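Local coordinates for protein Cow rumen GH26 endo-mannanase (Metagenome, PDB 6UEH) that hydrolyses internal beta-1,4-mannosidic bonds of mannans, probably including galactomannan, with a GH26 catalytic barrel joined to a CBM6-like accessory domain, at residues 30-35 with 122-127; 49-54 with 126-131; 100-105 with 114-119. All coordinates share one frame; numbering follows the deposited sequence.

All three contacts lie in the CBM6-like beta-sandwich, whose two sheets are separate from the eight-stranded parallel sheet of the GH26 barrel. Interactions 1 and 2 both use strand 123-132 and share D126, a calcium ligand; their centres are about 17 Å apart. Interaction 3 is nested along the chain inside the loops that both of them close. Its centre is about 9 Å from that of interaction 2, and F51 O and V114 N, 2.8 Å apart, probably hydrogen bond between neighbouring strands. F125 ties interaction 1 to interaction 3, with F125 CE2 3.7 Å from F116 CD1. The F116 side chain is itself about 12 Å from the calcium ion.

Interaction 1 (30-35 with 122-127); sequences TKIKGM and YAEFDT. With CA (calcium ion), chain B.
M35 and D126 meet through a water, and the same D126 holds a calcium ion. The site belongs to the CBM6-like beta-sandwich. Segment 30-35 is part of the loop between strands 10-13 and 42-44; segment 122-127 lies on strand 123-132. The water donates to M35 O at 2.8 Å and to D126 OD2 at 2.7 Å. M35 takes part through its backbone carbonyl, since its side chain starts off away from D126.

The two oxygens of the D126 carboxylate divide the work. OD2 takes the water, while OD1 binds calcium at 2.3 Å. The backbone O of D126 is a second ligand, at 2.7 Å. CG lies anti to the backbone N (chi1 -179°) and so beside the carbonyl carbon, which lets one residue grip the ion twice. E13, E15 and the carbonyls of S37 and G40 complete the site. The chain turns a corner at D126, and S37 and G40 lie in the same loop as 30-35, so the ion probably steadies both the bend and the loop. The ion would probably polarise the carboxylate and favour its charged form.

The second meeting is between I32 and E124, both buried. Here a methyl group packs on a carboxylate. E124 CG is anti to the carbonyl carbon (chi1 -62°), and the bend at chi2 (73°) then brings OE1 to the I32 methyl. The two side chains cross obliquely. W97 and A68 touch both of them. The direct contact between loop and strand is small, and its closest point is I32 CD1 against E124 OE1 at 3.6 Å.

Interaction 2 (49-54 with 126-131); sequences ISFNVT and DTITVE. With CA (calcium ion), chain B.
F51 reaches across the CBM6-like beta-sandwich to I128 and V130. Strand 49-55 belongs to the four-stranded sheet and strand 123-132 to the five-stranded one. The short strand segments run nearly parallel, at 19°, with axes 10.3 Å apart. The two segments meet through apolar side chains.

The CB of F51 points toward the facing strand. CG sits between the backbone N and the carbonyl carbon (chi1 65°), and this sends the ring across the sandwich. CB, CG, CD1 and CD2 form the stem and come within 4.2 Å of nothing in 126-131. The far half of the ring does the touching. CE1 meets I128 CG2 at 3.8 Å and I128 CD1 at 4.0 Å. CE2 approaches V130 CG2 at 3.9 Å. CZ, the tip, lies between the two residues and is 3.8 Å from the CG2 of each. The V130 methyl comes at the ring edge, near its plane; the I128 methyl comes obliquely.

Y10 and I12 of strand 10-13 also pack on F51. An alanine here would probably open a gap between the sheets and leave I128 and V130 without their main partner on strand 49-55.

V53 adds a looser contact, CG2 to V130 CG2 at 4.4 Å. N52 lies on the other side of the strand from F51 and V53. Its ND2 donates to T54 OG1 at 2.9 Å in a nearly straight bond (170°), with OG1 close to the amide plane.

Interaction 3 (100-105 with 114-119); sequences FDFGMH and VSFKPI
F102 and F116 form a T-shaped (edge-to-face) aromatic pair, and this is the whole direct contact between the two segments. The side chains come from opposite directions. In both residues CG lies beside the backbone N and anti to the carbonyl carbon (chi1 -79° in F102), which brings the two rings together. The edge of F116 meets the face of F102, with planes at 62° and centroids 4.9 Å apart. F116 CE1 stands over the centre of the F102 ring, 3.7 Å from F102 CZ. The opposite face of F102 is covered by F100, whose CD2 also lies over the ring centre. F102 is thus clamped between two phenylalanines.

Two hydrogen bonds within 100-105 flank F102. D101 OD1 accepts from G103 N at 2.9 Å, an Asx turn, with the N-H arriving from above the carboxylate plane. H105 NE2 donates to F102 O at 2.7 Å; the bond is bent (137°) but lies in the carbonyl plane. These two bonds probably steady the backbone around F102. G103 has a positive phi, which favours glycine.

F102 stands on strand 97-107 of the five-stranded sheet and F116 on strand 110-117 of the four-stranded one, so the pair bridges the core of the sandwich. I80 of strand 76-82 packs on both rings, while A65 of strand 59-69 touches F102 and I49 of strand 49-55 touches F116.

Interaction 1 (30-35 with 122-127)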
loop_
_atom_site.group_PDB
_atom_site.type_symbol
_atom_site.label_atom_id
_atom_site.label_comp_id
_atom_site.label_asym_id
_atom_site.label_seq_id
_atom_site.Cartn_x
_atom_site.Cartn_y
_atom_site.Cartn_z
ATOM N N THR A 30 -8.859 -1.624 -42.383
ATOM C CA THR A 30 -7.890 -2.502 -41.737
ATOM C C THR A 30 -8.564 -3.622 -40.953
ATOM O O THR A 30 -9.244 -3.383 -39.955
ATOM C CB THR A 30 -6.958 -1.713 -40.801
ATOM O OG1 THR A 30 -6.228 -0.745 -41.566
ATOM C CG2 THR A 30 -5.974 -2.650 -40.118
ATOM N N LYS A 31 -8.366 -4.848 -41.424
ATOM C CA LYS A 31 -8.895 -6.032 -40.760
ATOM C C LYS A 31 -8.120 -6.347 -39.489
ATOM O O LYS A 31 -6.891 -6.283 -39.471
ATOM C CB LYS A 31 -8.842 -7.240 -41.701
ATOM C CG LYS A 31 -10.017 -7.360 -42.657
ATOM C CD LYS A 31 -11.228 -7.948 -41.954
ATOM C CE LYS A 31 -12.362 -8.233 -42.929
ATOM N NZ LYS A 31 -13.522 -8.869 -42.244
ATOM N N ILE A 32 -8.843 -6.677 -38.426
ATOM C CA ILE A 32 -8.226 -7.302 -37.267
ATOM C C ILE A 32 -7.905 -8.736 -37.663
ATOM O O ILE A 32 -8.770 -9.446 -38.176
ATOM C CB ILE A 32 -9.144 -7.283 -36.025
ATOM C CG1 ILE A 32 -9.589 -5.852 -35.702
ATOM C CG2 ILE A 32 -8.443 -7.922 -34.833
ATOM C CD1 ILE A 32 -8.435 -4.883 -35.479
ATOM N N LYS A 33 -6.665 -9.159 -37.446
ATOM C CA LYS A 33 -6.247 -10.489 -37.876
ATOM C C LYS A 33 -6.945 -11.580 -37.068
ATOM O O LYS A 33 -7.325 -11.371 -35.916
ATOM C CB LYS A 33 -4.729 -10.631 -37.769
ATOM C CG LYS A 33 -3.966 -9.702 -38.704
ATOM C CD LYS A 33 -2.464 -9.853 -38.543
ATOM C CE LYS A 33 -1.715 -8.888 -39.446
ATOM N NZ LYS A 33 -0.240 -8.975 -39.243
ATOM N N GLY A 34 -7.119 -12.742 -37.685
ATOM C CA GLY A 34 -7.788 -13.849 -37.029
ATOM C C GLY A 34 -9.268 -13.901 -37.352
ATOM O O GLY A 34 -9.699 -13.465 -38.419
ATOM N N MET A 35 -10.050 -14.440 -36.424
ATOM C CA MET A 35 -11.482 -14.610 -36.632
ATOM C C MET A 35 -12.286 -14.121 -35.435
ATOM O O MET A 35 -12.077 -14.579 -34.310
ATOM C CB MET A 35 -11.808 -16.081 -36.902
ATOM C CG MET A 35 -13.294 -16.371 -37.046
ATOM S SD MET A 35 -13.911 -16.068 -38.712
ATOM C CE MET A 35 -15.573 -16.711 -38.575
ATOM N N TYR A 122 -11.434 4.017 -29.059
ATOM C CA TYR A 122 -10.779 3.566 -30.289
ATOM C C TYR A 122 -10.048 2.245 -30.076
ATOM O O TYR A 122 -8.836 2.125 -30.284
ATOM C CB TYR A 122 -9.862 4.659 -30.831
ATOM C CG TYR A 122 -10.679 5.846 -31.285
ATOM C CD1 TYR A 122 -11.267 5.867 -32.543
ATOM C CD2 TYR A 122 -10.913 6.918 -30.435
ATOM C CE1 TYR A 122 -12.037 6.940 -32.954
ATOM C CE2 TYR A 122 -11.683 7.995 -30.835
ATOM C CZ TYR A 122 -12.242 7.999 -32.095
ATOM O OH TYR A 122 -13.007 9.069 -32.496
ATOM N N ALA A 123 -10.830 1.261 -29.644
ATOM C CA ALA A 123 -10.387 -0.117 -29.501
ATOM C C ALA A 123 -11.528 -1.030 -29.938
ATOM O O ALA A 123 -12.682 -0.606 -30.001
ATOM C CB ALA A 123 -9.972 -0.412 -28.071
ATOM N N GLU A 124 -11.205 -2.282 -30.233
ATOM C CA GLU A 124 -12.190 -3.205 -30.782
ATOM C C GLU A 124 -12.550 -4.277 -29.765
ATOM O O GLU A 124 -11.685 -4.778 -29.048
ATOM C CB GLU A 124 -11.665 -3.843 -32.072
ATOM C CG GLU A 124 -11.376 -2.847 -33.197
ATOM C CD GLU A 124 -10.125 -2.019 -32.954
ATOM O OE1 GLU A 124 -9.047 -2.613 -32.744
ATOM O OE2 GLU A 124 -10.220 -0.771 -32.960
ATOM N N PHE A 125 -13.833 -4.626 -29.706
ATOM C CA PHE A 125 -14.320 -5.622 -28.761
ATOM C C PHE A 125 -15.130 -6.697 -29.481
ATOM O O PHE A 125 -16.171 -6.410 -30.070
ATOM C CB PHE A 125 -15.166 -4.957 -27.672
ATOM C CG PHE A 125 -14.403 -3.981 -26.826
ATOM C CD1 PHE A 125 -14.166 -2.691 -27.273
ATOM C CD2 PHE A 125 -13.923 -4.351 -25.581
ATOM C CE1 PHE A 125 -13.461 -1.793 -26.498
ATOM C CE2 PHE A 125 -13.218 -3.454 -24.801
ATOM C CZ PHE A 125 -12.988 -2.172 -25.260
ATOM N N ASP A 126 -14.638 -7.934 -29.437
ATOM C CA ASP A 126 -15.315 -9.057 -30.080
ATOM C C ASP A 126 -16.351 -9.669 -29.144
ATOM O O ASP A 126 -17.531 -9.755 -29.479
ATOM C CB ASP A 126 -14.296 -10.116 -30.510
ATOM C CG ASP A 126 -14.938 -11.298 -31.217
ATOM O OD1 ASP A 126 -16.052 -11.142 -31.761
ATOM O OD2 ASP A 126 -14.322 -12.384 -31.235
ATOM N N THR A 127 -15.890 -10.107 -27.976
ATOM C CA THR A 127 -16.766 -10.630 -26.936
ATOM C C THR A 127 -16.356 -10.076 -25.577
ATOM O O THR A 127 -15.235 -9.595 -25.405
ATOM C CB THR A 127 -16.734 -12.170 -26.867
ATOM O OG1 THR A 127 -15.395 -12.606 -26.608
ATOM C CG2 THR A 127 -17.222 -12.790 -28.172
HETATM CA CA CA B . -18.314 -10.721 -31.888
HETATM O O HOH W 1 -12.164 -13.952 -31.545
#

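Interaction 2 (49-54 with 126-131)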
loop_
_atom_site.group_PDB
_atom_site.type_symbol
_atom_site.label_atom_id
_atom_site.label_comp_id
_atom_site.label_asym_id
_atom_site.label_seq_id
_atom_site.Cartn_x
_atom_site.Cartn_y
_atom_site.Cartn_z
ATOM N N ILE A 49 -20.154 1.663 -24.934
ATOM C CA ILE A 49 -20.969 0.478 -25.162
ATOM C C ILE A 49 -21.194 -0.179 -23.809
ATOM O O ILE A 49 -20.342 -0.085 -22.922
ATOM C CB ILE A 49 -20.308 -0.513 -26.142
ATOM C CG1 ILE A 49 -18.976 -1.018 -25.584
ATOM C CG2 ILE A 49 -20.115 0.139 -27.509
ATOM C CD1 ILE A 49 -18.301 -2.063 -26.458
ATOM N N SER A 50 -22.339 -0.831 -23.634
ATOM C CA SER A 50 -22.669 -1.358 -22.318
ATOM C C SER A 50 -23.606 -2.558 -22.344
ATOM O O SER A 50 -24.249 -2.846 -23.352
ATOM C CB SER A 50 -23.288 -0.252 -21.462
ATOM O OG SER A 50 -24.493 0.218 -22.041
ATOM N N PHE A 51 -23.661 -3.250 -21.211
ATOM C CA PHE A 51 -24.590 -4.352 -20.997
ATOM C C PHE A 51 -24.887 -4.463 -19.509
ATOM O O PHE A 51 -24.175 -3.890 -18.681
ATOM C CB PHE A 51 -24.023 -5.668 -21.536
ATOM C CG PHE A 51 -22.784 -6.140 -20.824
ATOM C CD1 PHE A 51 -21.550 -5.567 -21.094
ATOM C CD2 PHE A 51 -22.849 -7.176 -19.903
ATOM C CE1 PHE A 51 -20.406 -6.007 -20.447
ATOM C CE2 PHE A 51 -21.709 -7.619 -19.254
ATOM C CZ PHE A 51 -20.487 -7.034 -19.524
ATOM N N ASN A 52 -25.940 -5.198 -19.171
ATOM C CA ASN A 52 -26.342 -5.344 -17.782
ATOM C C ASN A 52 -25.989 -6.698 -17.182
ATOM O O ASN A 52 -26.066 -7.731 -17.850
ATOM C CB ASN A 52 -27.847 -5.110 -17.643
ATOM C CG ASN A 52 -28.365 -5.467 -16.265
ATOM O OD1 ASN A 52 -28.179 -4.717 -15.305
ATOM N ND2 ASN A 52 -29.015 -6.622 -16.156
ATOM N N VAL A 53 -25.588 -6.674 -15.915
ATOM C CA VAL A 53 -25.452 -7.880 -15.114
ATOM C C VAL A 53 -26.250 -7.701 -13.830
ATOM O O VAL A 53 -26.089 -6.702 -13.127
ATOM C CB VAL A 53 -23.984 -8.193 -14.766
ATOM C CG1 VAL A 53 -23.902 -9.467 -13.936
ATOM C CG2 VAL A 53 -23.154 -8.328 -16.029
ATOM N N THR A 54 -27.118 -8.661 -13.530
ATOM C CA THR A 54 -27.929 -8.603 -12.320
ATOM C C THR A 54 -27.515 -9.702 -11.347
ATOM O O THR A 54 -27.419 -10.871 -11.728
ATOM C CB THR A 54 -29.431 -8.731 -12.643
ATOM O OG1 THR A 54 -29.815 -7.684 -13.539
ATOM C CG2 THR A 54 -30.265 -8.633 -11.375
ATOM N N ASP A 126 -14.638 -7.934 -29.437
ATOM C CA ASP A 126 -15.315 -9.057 -30.080
ATOM C C ASP A 126 -16.351 -9.669 -29.144
ATOM O O ASP A 126 -17.531 -9.755 -29.479
ATOM C CB ASP A 126 -14.296 -10.116 -30.510
ATOM C CG ASP A 126 -14.938 -11.298 -31.217
ATOM O OD1 ASP A 126 -16.052 -11.142 -31.761
ATOM O OD2 ASP A 126 -14.322 -12.384 -31.235
ATOM N N THR A 127 -15.890 -10.107 -27.976
ATOM C CA THR A 127 -16.766 -10.630 -26.936
ATOM C C THR A 127 -16.356 -10.076 -25.577
ATOM O O THR A 127 -15.235 -9.595 -25.405
ATOM C CB THR A 127 -16.734 -12.170 -26.867
ATOM O OG1 THR A 127 -15.395 -12.606 -26.608
ATOM C CG2 THR A 127 -17.222 -12.790 -28.172
ATOM N N ILE A 128 -17.270 -10.144 -24.617
ATOM C CA ILE A 128 -16.989 -9.748 -23.244
ATOM C C ILE A 128 -17.443 -10.868 -22.312
ATOM O O ILE A 128 -18.515 -11.441 -22.504
ATOM C CB ILE A 128 -17.695 -8.429 -22.876
ATOM C CG1 ILE A 128 -17.313 -7.326 -23.868
ATOM C CG2 ILE A 128 -17.360 -8.019 -21.448
ATOM C CD1 ILE A 128 -18.252 -6.135 -23.854
ATOM N N THR A 129 -16.623 -11.189 -21.316
ATOM C CA THR A 129 -16.923 -12.295 -20.414
ATOM C C THR A 129 -16.883 -11.866 -18.951
ATOM O O THR A 129 -15.928 -11.228 -18.505
ATOM C CB THR A 129 -15.940 -13.469 -20.626
ATOM O OG1 THR A 129 -16.126 -14.012 -21.939
ATOM C CG2 THR A 129 -16.172 -14.567 -19.603
ATOM N N VAL A 130 -17.934 -12.213 -18.212
ATOM C CA VAL A 130 -17.993 -11.950 -16.780
ATOM C C VAL A 130 -18.068 -13.265 -16.007
ATOM O O VAL A 130 -18.958 -14.083 -16.240
ATOM C CB VAL A 130 -19.203 -11.070 -16.411
ATOM C CG1 VAL A 130 -19.193 -10.745 -14.925
ATOM C CG2 VAL A 130 -19.203 -9.792 -17.236
ATOM N N GLU A 131 -17.125 -13.460 -15.091
ATOM C CA GLU A 131 -17.072 -14.666 -14.271
ATOM C C GLU A 131 -17.043 -14.311 -12.793
ATOM O O GLU A 131 -16.653 -13.204 -12.429
ATOM C CB GLU A 131 -15.839 -15.498 -14.620
ATOM C CG GLU A 131 -15.797 -15.985 -16.054
ATOM C CD GLU A 131 -14.411 -16.424 -16.471
ATOM O OE1 GLU A 131 -14.223 -17.625 -16.758
ATOM O OE2 GLU A 131 -13.507 -15.565 -16.517
HETATM CA CA CA B . -18.314 -10.721 -31.888
#

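Interaction 3 (100-105 with 114-119)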
loop_
_atom_site.group_PDB
_atom_site.type_symbol
_atom_site.label_atom_id
_atom_site.label_comp_id
_atom_site.label_asym_id
_atom_site.label_seq_id
_atom_site.Cartn_x
_atom_site.Cartn_y
_atom_site.Cartn_z
ATOM N N PHE A 100 -7.978 -9.857 -22.977
ATOM C CA PHE A 100 -7.420 -8.865 -22.067
ATOM C C PHE A 100 -8.128 -8.917 -20.717
ATOM O O PHE A 100 -9.351 -9.022 -20.653
ATOM C CB PHE A 100 -7.519 -7.457 -22.660
ATOM C CG PHE A 100 -6.788 -6.417 -21.858
ATOM C CD1 PHE A 100 -5.435 -6.197 -22.058
ATOM C CD2 PHE A 100 -7.447 -5.673 -20.893
ATOM C CE1 PHE A 100 -4.754 -5.250 -21.317
ATOM C CE2 PHE A 100 -6.772 -4.724 -20.147
ATOM C CZ PHE A 100 -5.424 -4.512 -20.361
ATOM N N ASP A 101 -7.342 -8.840 -19.647
ATOM C CA ASP A 101 -7.855 -8.889 -18.280
ATOM C C ASP A 101 -8.236 -7.490 -17.808
ATOM O O ASP A 101 -7.370 -6.641 -17.588
ATOM C CB ASP A 101 -6.803 -9.519 -17.354
ATOM C CG ASP A 101 -7.240 -9.575 -15.896
ATOM O OD1 ASP A 101 -8.438 -9.384 -15.597
ATOM O OD2 ASP A 101 -6.368 -9.832 -15.039
ATOM N N PHE A 102 -9.537 -7.253 -17.658
ATOM C CA PHE A 102 -10.031 -5.961 -17.199
ATOM C C PHE A 102 -10.310 -5.960 -15.696
ATOM O O PHE A 102 -11.066 -5.125 -15.200
ATOM C CB PHE A 102 -11.294 -5.562 -17.970
ATOM C CG PHE A 102 -11.017 -5.002 -19.340
ATOM C CD1 PHE A 102 -10.501 -3.723 -19.488
ATOM C CD2 PHE A 102 -11.277 -5.748 -20.477
ATOM C CE1 PHE A 102 -10.244 -3.203 -20.744
ATOM C CE2 PHE A 102 -11.025 -5.231 -21.738
ATOM C CZ PHE A 102 -10.507 -3.957 -21.871
ATOM N N GLY A 103 -9.704 -6.905 -14.982
ATOM C CA GLY A 103 -9.705 -6.900 -13.527
ATOM C C GLY A 103 -10.913 -7.496 -12.829
ATOM O O GLY A 103 -11.888 -7.900 -13.465
ATOM N N MET A 104 -10.832 -7.559 -11.503
ATOM C CA MET A 104 -11.937 -8.026 -10.675
ATOM C C MET A 104 -12.581 -6.833 -9.993
ATOM O O MET A 104 -11.902 -6.059 -9.320
ATOM C CB MET A 104 -11.464 -9.029 -9.626
ATOM C CG MET A 104 -10.270 -9.863 -10.032
ATOM S SD MET A 104 -9.699 -10.878 -8.654
ATOM C CE MET A 104 -8.184 -11.546 -9.341
ATOM N N HIS A 105 -13.888 -6.681 -10.160
ATOM C CA HIS A 105 -14.568 -5.513 -9.624
ATOM C C HIS A 105 -15.893 -5.874 -8.971
ATOM O O HIS A 105 -16.486 -6.915 -9.255
ATOM C CB HIS A 105 -14.768 -4.478 -10.730
ATOM C CG HIS A 105 -13.508 -4.153 -11.468
ATOM N ND1 HIS A 105 -12.443 -3.517 -10.868
ATOM C CD2 HIS A 105 -13.128 -4.404 -12.741
ATOM C CE1 HIS A 105 -11.466 -3.376 -11.746
ATOM N NE2 HIS A 105 -11.856 -3.906 -12.891
ATOM N N VAL A 114 -22.494 -2.457 -16.902
ATOM C CA VAL A 114 -21.077 -2.581 -17.209
ATOM C C VAL A 114 -20.791 -1.888 -18.531
ATOM O O VAL A 114 -21.345 -2.262 -19.566
ATOM C CB VAL A 114 -20.635 -4.053 -17.285
ATOM C CG1 VAL A 114 -19.126 -4.140 -17.494
ATOM C CG2 VAL A 114 -21.051 -4.794 -16.020
ATOM N N SER A 115 -19.932 -0.875 -18.496
ATOM C CA SER A 115 -19.652 -0.081 -19.687
ATOM C C SER A 115 -18.175 -0.051 -20.047
ATOM O O SER A 115 -17.306 -0.127 -19.179
ATOM C CB SER A 115 -20.141 1.359 -19.498
ATOM O OG SER A 115 -21.529 1.406 -19.229
ATOM N N PHE A 116 -17.901 0.060 -21.339
ATOM C CA PHE A 116 -16.594 0.498 -21.790
ATOM C C PHE A 116 -16.750 1.920 -22.297
ATOM O O PHE A 116 -17.472 2.168 -23.261
ATOM C CB PHE A 116 -16.030 -0.428 -22.866
ATOM C CG PHE A 116 -15.625 -1.771 -22.341
ATOM C CD1 PHE A 116 -14.429 -1.926 -21.661
ATOM C CD2 PHE A 116 -16.445 -2.875 -22.509
ATOM C CE1 PHE A 116 -14.054 -3.160 -21.166
ATOM C CE2 PHE A 116 -16.076 -4.108 -22.017
ATOM C CZ PHE A 116 -14.878 -4.252 -21.346
ATOM N N LYS A 117 -16.094 2.855 -21.619
ATOM C CA LYS A 117 -16.236 4.270 -21.929
ATOM C C LYS A 117 -15.154 4.726 -22.902
ATOM O O LYS A 117 -14.071 4.139 -22.951
ATOM C CB LYS A 117 -16.192 5.102 -20.644
ATOM C CG LYS A 117 -17.336 4.805 -19.680
ATOM C CD LYS A 117 -17.298 5.715 -18.460
ATOM C CE LYS A 117 -18.532 5.526 -17.587
ATOM N NZ LYS A 117 -18.531 6.441 -16.405
ATOM N N PRO A 118 -15.450 5.769 -23.693
ATOM C CA PRO A 118 -14.475 6.323 -24.641
ATOM C C PRO A 118 -13.366 7.105 -23.946
ATOM O O PRO A 118 -13.131 8.272 -24.268
ATOM C CB PRO A 118 -15.327 7.247 -25.515
ATOM C CG PRO A 118 -16.467 7.637 -24.640
ATOM C CD PRO A 118 -16.769 6.416 -23.824
ATOM N N ILE A 119 -12.703 6.467 -22.989
ATOM C CA ILE A 119 -11.561 7.057 -22.304
ATOM C C ILE A 119 -10.418 6.045 -22.300
ATOM O O ILE A 119 -10.254 5.306 -21.329
ATOM C CB ILE A 119 -11.905 7.459 -20.849
ATOM C CG1 ILE A 119 -13.229 8.224 -20.794
ATOM C CG2 ILE A 119 -10.778 8.279 -20.230
ATOM C CD1 ILE A 119 -13.700 8.532 -19.385
#